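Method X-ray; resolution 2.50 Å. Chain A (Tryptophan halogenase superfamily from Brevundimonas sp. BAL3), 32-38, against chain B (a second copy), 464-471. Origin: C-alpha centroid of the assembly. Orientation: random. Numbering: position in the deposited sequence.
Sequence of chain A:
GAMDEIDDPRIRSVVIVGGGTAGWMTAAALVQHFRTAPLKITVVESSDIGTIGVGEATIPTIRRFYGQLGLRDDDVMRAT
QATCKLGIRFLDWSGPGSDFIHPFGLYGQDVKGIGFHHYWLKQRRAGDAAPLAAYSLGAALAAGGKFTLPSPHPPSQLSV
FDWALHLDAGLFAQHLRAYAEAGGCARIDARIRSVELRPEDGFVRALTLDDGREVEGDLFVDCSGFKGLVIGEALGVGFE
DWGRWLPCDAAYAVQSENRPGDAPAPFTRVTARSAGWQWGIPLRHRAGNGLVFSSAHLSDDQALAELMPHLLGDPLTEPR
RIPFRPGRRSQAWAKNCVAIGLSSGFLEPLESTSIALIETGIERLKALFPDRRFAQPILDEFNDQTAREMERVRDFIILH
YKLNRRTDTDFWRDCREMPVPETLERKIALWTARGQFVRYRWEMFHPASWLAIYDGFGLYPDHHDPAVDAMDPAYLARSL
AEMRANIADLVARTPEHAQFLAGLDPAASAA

Chain A 32-38: QHFRTAP
Chain B 464-471: HDPAVDAM

The contact joins two copies of one protein by packing alone; no hydrogen bond crosses it. About 295 Å² is buried, both sides summed.

In chain A a helix ends at H33(A). F34(A) leaves helical phi/psi at -114/35 and starts a type I turn that closes at A37(A), with A37(A) N 3.3 Å from F34(A) O. R35(A) and T36(A) lie at -54/-51 and -103/20. A37(A) is extended at -101/159. In chain B, D465(B) at -70/122 opens a type I turn to V468(B), and V468(B) N donates to D465(B) O at 3.2 Å. Helical phi/psi run from P466(B) to A470(B).

The two chains pair in the same direction. F34(A) faces A467(B), CA to CA 5.6 Å, and A37(A) faces A470(B), CA to CA 4.6 Å. A467(B) and A470(B) both point CB toward chain A. Their small methyls permit this close approach.

H33(A) is t, with chi2 72°. Its CB points sideways, but the ring end reaches across, placing NE2 3.3 Å from A467(B) CB. D465(B) OD1 lies at the ring edge, 4.3 Å from H33(A) NE2. D465(B) is also t; its OD1 accepts from A467(B) N at 3.2 Å, which ties the side chain to its own turn.

F34(A) is m, with chi2 -71°, and buried. Its CE1 meets A467(B) CB at 3.9 Å and P466(B) CG at 4.1 Å, and P466(B) C lies at the ring edge; an apolar ring suits these carbon contacts. The proline ring is C-gamma endo.

T36(A) is p, and its OG1 lies 3.7 Å from A470(B) CB. A37(A) CB packs on A470(B) CB at 3.9 Å.

R35(A) is t, t, m with chi4 -77°. Its CB points sideways and its side chain does not reach chain B; NE donates a hydrogen bond to Q32(A) OE1 at 2.9 Å. H464(B), p, donates from NE2 to D469(B) OD1 at 2.8 Å.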

ATOM      1  N   GLN A  32      -0.291  15.938  22.908  1.00 29.25           N
ATOM      2  CA  GLN A  32      -1.645  15.374  22.680  1.00 31.35           C
ATOM      3  C   GLN A  32      -1.700  13.869  22.813  1.00 30.00           C
ATOM      4  O   GLN A  32      -2.649  13.333  23.370  1.00 27.90           O
ATOM      5  CB  GLN A  32      -2.166  15.755  21.271  1.00 32.52           C
ATOM      6  CG  GLN A  32      -3.502  15.156  20.881  1.00 33.25           C
ATOM      7  CD  GLN A  32      -4.678  15.955  21.409  1.00 31.52           C
ATOM      8  OE1 GLN A  32      -4.688  16.406  22.562  1.00 34.14           O
ATOM      9  NE2 GLN A  32      -5.662  16.151  20.552  1.00 28.64           N
ATOM     10  N   HIS A  33      -0.708  13.189  22.248  1.00 29.99           N
ATOM     11  CA  HIS A  33      -0.692  11.726  22.207  1.00 28.83           C
ATOM     12  C   HIS A  33      -0.517  11.111  23.592  1.00 28.32           C
ATOM     13  O   HIS A  33      -1.086  10.076  23.869  1.00 28.49           O
ATOM     14  CB  HIS A  33       0.427  11.287  21.289  1.00 28.42           C
ATOM     15  CG  HIS A  33       0.448   9.828  20.993  1.00 29.13           C
ATOM     16  ND1 HIS A  33      -0.486   9.230  20.180  1.00 31.66           N
ATOM     17  CD2 HIS A  33       1.317   8.854  21.351  1.00 31.12           C
ATOM     18  CE1 HIS A  33      -0.222   7.940  20.079  1.00 29.89           C
ATOM     19  NE2 HIS A  33       0.866   7.685  20.784  1.00 33.55           N
ATOM     20  N   PHE A  34       0.282  11.750  24.444  1.00 28.48           N
ATOM     21  CA  PHE A  34       0.572  11.296  25.792  1.00 30.13           C
ATOM     22  C   PHE A  34      -0.019  12.279  26.837  1.00 33.41           C
ATOM     23  O   PHE A  34       0.574  12.461  27.901  1.00 34.79           O
ATOM     24  CB  PHE A  34       2.105  11.240  25.988  1.00 29.71           C
ATOM     25  CG  PHE A  34       2.805  10.159  25.203  1.00 31.90           C
ATOM     26  CD1 PHE A  34       2.660   8.814  25.538  1.00 32.09           C
ATOM     27  CD2 PHE A  34       3.678  10.486  24.163  1.00 32.22           C
ATOM     28  CE1 PHE A  34       3.316   7.828  24.798  1.00 37.50           C
ATOM     29  CE2 PHE A  34       4.367   9.504  23.447  1.00 33.10           C
ATOM     30  CZ  PHE A  34       4.206   8.172  23.770  1.00 34.59           C
ATOM     31  N   ARG A  35      -1.190  12.883  26.560  1.00 34.94           N
ATOM     32  CA  ARG A  35      -1.733  14.020  27.371  1.00 33.83           C
ATOM     33  C   ARG A  35      -1.853  13.740  28.874  1.00 33.67           C
ATOM     34  O   ARG A  35      -1.327  14.515  29.684  1.00 31.73           O
ATOM     35  CB  ARG A  35      -3.071  14.532  26.823  1.00 32.12           C
ATOM     36  CG  ARG A  35      -3.490  15.897  27.360  1.00 32.09           C
ATOM     37  CD  ARG A  35      -4.678  16.493  26.615  1.00 34.02           C
ATOM     38  NE  ARG A  35      -4.307  17.178  25.372  1.00 32.97           N
ATOM     39  CZ  ARG A  35      -3.753  18.382  25.303  1.00 33.94           C
ATOM     40  NH1 ARG A  35      -3.462  19.070  26.408  1.00 31.49           N
ATOM     41  NH2 ARG A  35      -3.462  18.900  24.103  1.00 35.78           N
ATOM     42  N   THR A  36      -2.490  12.621  29.228  1.00 36.03           N
ATOM     43  CA  THR A  36      -2.708  12.237  30.640  1.00 37.45           C
ATOM     44  C   THR A  36      -1.761  11.128  31.160  1.00 38.60           C
ATOM     45  O   THR A  36      -2.073  10.492  32.160  1.00 39.85           O
ATOM     46  CB  THR A  36      -4.152  11.766  30.860  1.00 35.31           C
ATOM     47  OG1 THR A  36      -4.337  10.532  30.177  1.00 37.52           O
ATOM     48  CG2 THR A  36      -5.149  12.802  30.339  1.00 35.07           C
ATOM     49  N   ALA A  37      -0.622  10.909  30.494  1.00 38.49           N
ATOM     50  CA  ALA A  37       0.352   9.906  30.904  1.00 37.54           C
ATOM     51  C   ALA A  37       1.493  10.594  31.626  1.00 38.32           C
ATOM     52  O   ALA A  37       1.690  11.786  31.461  1.00 35.96           O
ATOM     53  CB  ALA A  37       0.866   9.172  29.686  1.00 40.83           C
ATOM     54  N   PRO A  38       2.250   9.848  32.450  1.00 46.20           N
ATOM     55  CA  PRO A  38       3.302  10.502  33.230  1.00 45.49           C
ATOM     56  C   PRO A  38       4.525  10.567  32.354  1.00 42.01           C
ATOM     57  O   PRO A  38       5.367   9.671  32.413  1.00 48.14           O
ATOM     58  CB  PRO A  38       3.507   9.544  34.413  1.00 45.20           C
ATOM     59  CG  PRO A  38       3.169   8.195  33.871  1.00 46.94           C
ATOM     60  CD  PRO A  38       2.224   8.384  32.704  1.00 49.70           C
TER
ATOM     61  N   HIS B 464       3.548  -3.508  24.785  1.00 75.48           N
ATOM     62  CA  HIS B 464       2.555  -2.769  23.965  1.00 70.31           C
ATOM     63  C   HIS B 464       2.901  -1.249  23.854  1.00 64.60           C
ATOM     64  O   HIS B 464       3.875  -0.770  24.440  1.00 77.56           O
ATOM     65  CB  HIS B 464       1.121  -3.001  24.524  1.00 64.12           C
ATOM     66  CG  HIS B 464       0.914  -2.532  25.939  1.00 63.76           C
ATOM     67  ND1 HIS B 464       0.852  -3.394  27.012  1.00 61.85           N
ATOM     68  CD2 HIS B 464       0.742  -1.288  26.446  1.00 68.61           C
ATOM     69  CE1 HIS B 464       0.665  -2.699  28.122  1.00 65.39           C
ATOM     70  NE2 HIS B 464       0.587  -1.418  27.806  1.00 66.03           N
ATOM     71  N   ASP B 465       2.089  -0.507  23.106  1.00 54.20           N
ATOM     72  CA  ASP B 465       2.266   0.940  22.845  1.00 51.73           C
ATOM     73  C   ASP B 465       2.001   1.751  24.142  1.00 49.21           C
ATOM     74  O   ASP B 465       0.909   1.654  24.673  1.00 57.83           O
ATOM     75  CB  ASP B 465       1.286   1.329  21.717  1.00 48.14           C
ATOM     76  CG  ASP B 465       1.450   2.741  21.217  1.00 49.87           C
ATOM     77  OD1 ASP B 465       1.774   3.665  21.987  1.00 57.02           O
ATOM     78  OD2 ASP B 465       1.217   2.938  20.006  1.00 52.46           O
ATOM     79  N   PRO B 466       2.972   2.567  24.640  1.00 50.00           N
ATOM     80  CA  PRO B 466       2.808   3.209  25.980  1.00 53.63           C
ATOM     81  C   PRO B 466       1.809   4.364  26.087  1.00 57.66           C
ATOM     82  O   PRO B 466       1.600   4.863  27.190  1.00 65.82           O
ATOM     83  CB  PRO B 466       4.202   3.734  26.311  1.00 49.06           C
ATOM     84  CG  PRO B 466       4.796   4.006  24.978  1.00 55.63           C
ATOM     85  CD  PRO B 466       4.221   3.010  23.992  1.00 52.11           C
ATOM     86  N   ALA B 467       1.211   4.804  24.977  1.00 55.18           N
ATOM     87  CA  ALA B 467       0.108   5.788  25.044  1.00 57.54           C
ATOM     88  C   ALA B 467      -1.170   5.155  25.622  1.00 53.46           C
ATOM     89  O   ALA B 467      -2.059   5.848  26.120  1.00 50.00           O
ATOM     90  CB  ALA B 467      -0.147   6.386  23.666  1.00 57.23           C
ATOM     91  N   VAL B 468      -1.207   3.829  25.541  1.00 49.46           N
ATOM     92  CA  VAL B 468      -2.294   2.990  26.026  1.00 52.90           C
ATOM     93  C   VAL B 468      -2.353   2.913  27.542  1.00 53.69           C
ATOM     94  O   VAL B 468      -3.431   2.825  28.087  1.00 55.47           O
ATOM     95  CB  VAL B 468      -2.156   1.563  25.425  1.00 52.43           C
ATOM     96  CG1 VAL B 468      -3.100   0.565  26.056  1.00 55.04           C
ATOM     97  CG2 VAL B 468      -2.391   1.610  23.922  1.00 55.52           C
ATOM     98  N   ASP B 469      -1.201   2.926  28.222  1.00 60.60           N
ATOM     99  CA  ASP B 469      -1.128   2.926  29.717  1.00 56.01           C
ATOM    100  C   ASP B 469      -1.622   4.227  30.380  1.00 55.65           C
ATOM    101  O   ASP B 469      -1.780   4.265  31.587  1.00 56.96           O
ATOM    102  CB  ASP B 469       0.288   2.627  30.188  1.00 55.63           C
ATOM    103  CG  ASP B 469       0.749   1.221  29.810  1.00 63.81           C
ATOM    104  OD1 ASP B 469       0.008   0.238  30.013  1.00 62.77           O
ATOM    105  OD2 ASP B 469       1.885   1.094  29.316  1.00 77.00           O
ATOM    106  N   ALA B 470      -1.858   5.281  29.593  1.00 57.89           N
ATOM    107  CA  ALA B 470      -2.619   6.479  30.014  1.00 59.87           C
ATOM    108  C   ALA B 470      -4.094   6.197  30.442  1.00 65.92           C
ATOM    109  O   ALA B 470      -4.701   6.983  31.179  1.00 77.91           O
ATOM    110  CB  ALA B 470      -2.592   7.539  28.903  1.00 55.51           C
ATOM    111  N   MET B 471      -4.671   5.100  29.960  1.00 62.61           N
ATOM    112  CA  MET B 471      -6.068   4.727  30.227  1.00 63.90           C
ATOM    113  C   MET B 471      -6.232   4.007  31.584  1.00 62.07           C
ATOM    114  O   MET B 471      -5.349   3.261  32.030  1.00 59.81           O
ATOM    115  CB  MET B 471      -6.579   3.846  29.070  1.00 65.72           C
ATOM    116  CG  MET B 471      -8.086   3.712  28.918  1.00 67.87           C
ATOM    117  SD  MET B 471      -8.586   3.532  27.168  1.00 67.77           S
ATOM    118  CE  MET B 471      -9.783   2.200  27.250  1.00 67.60           C
TER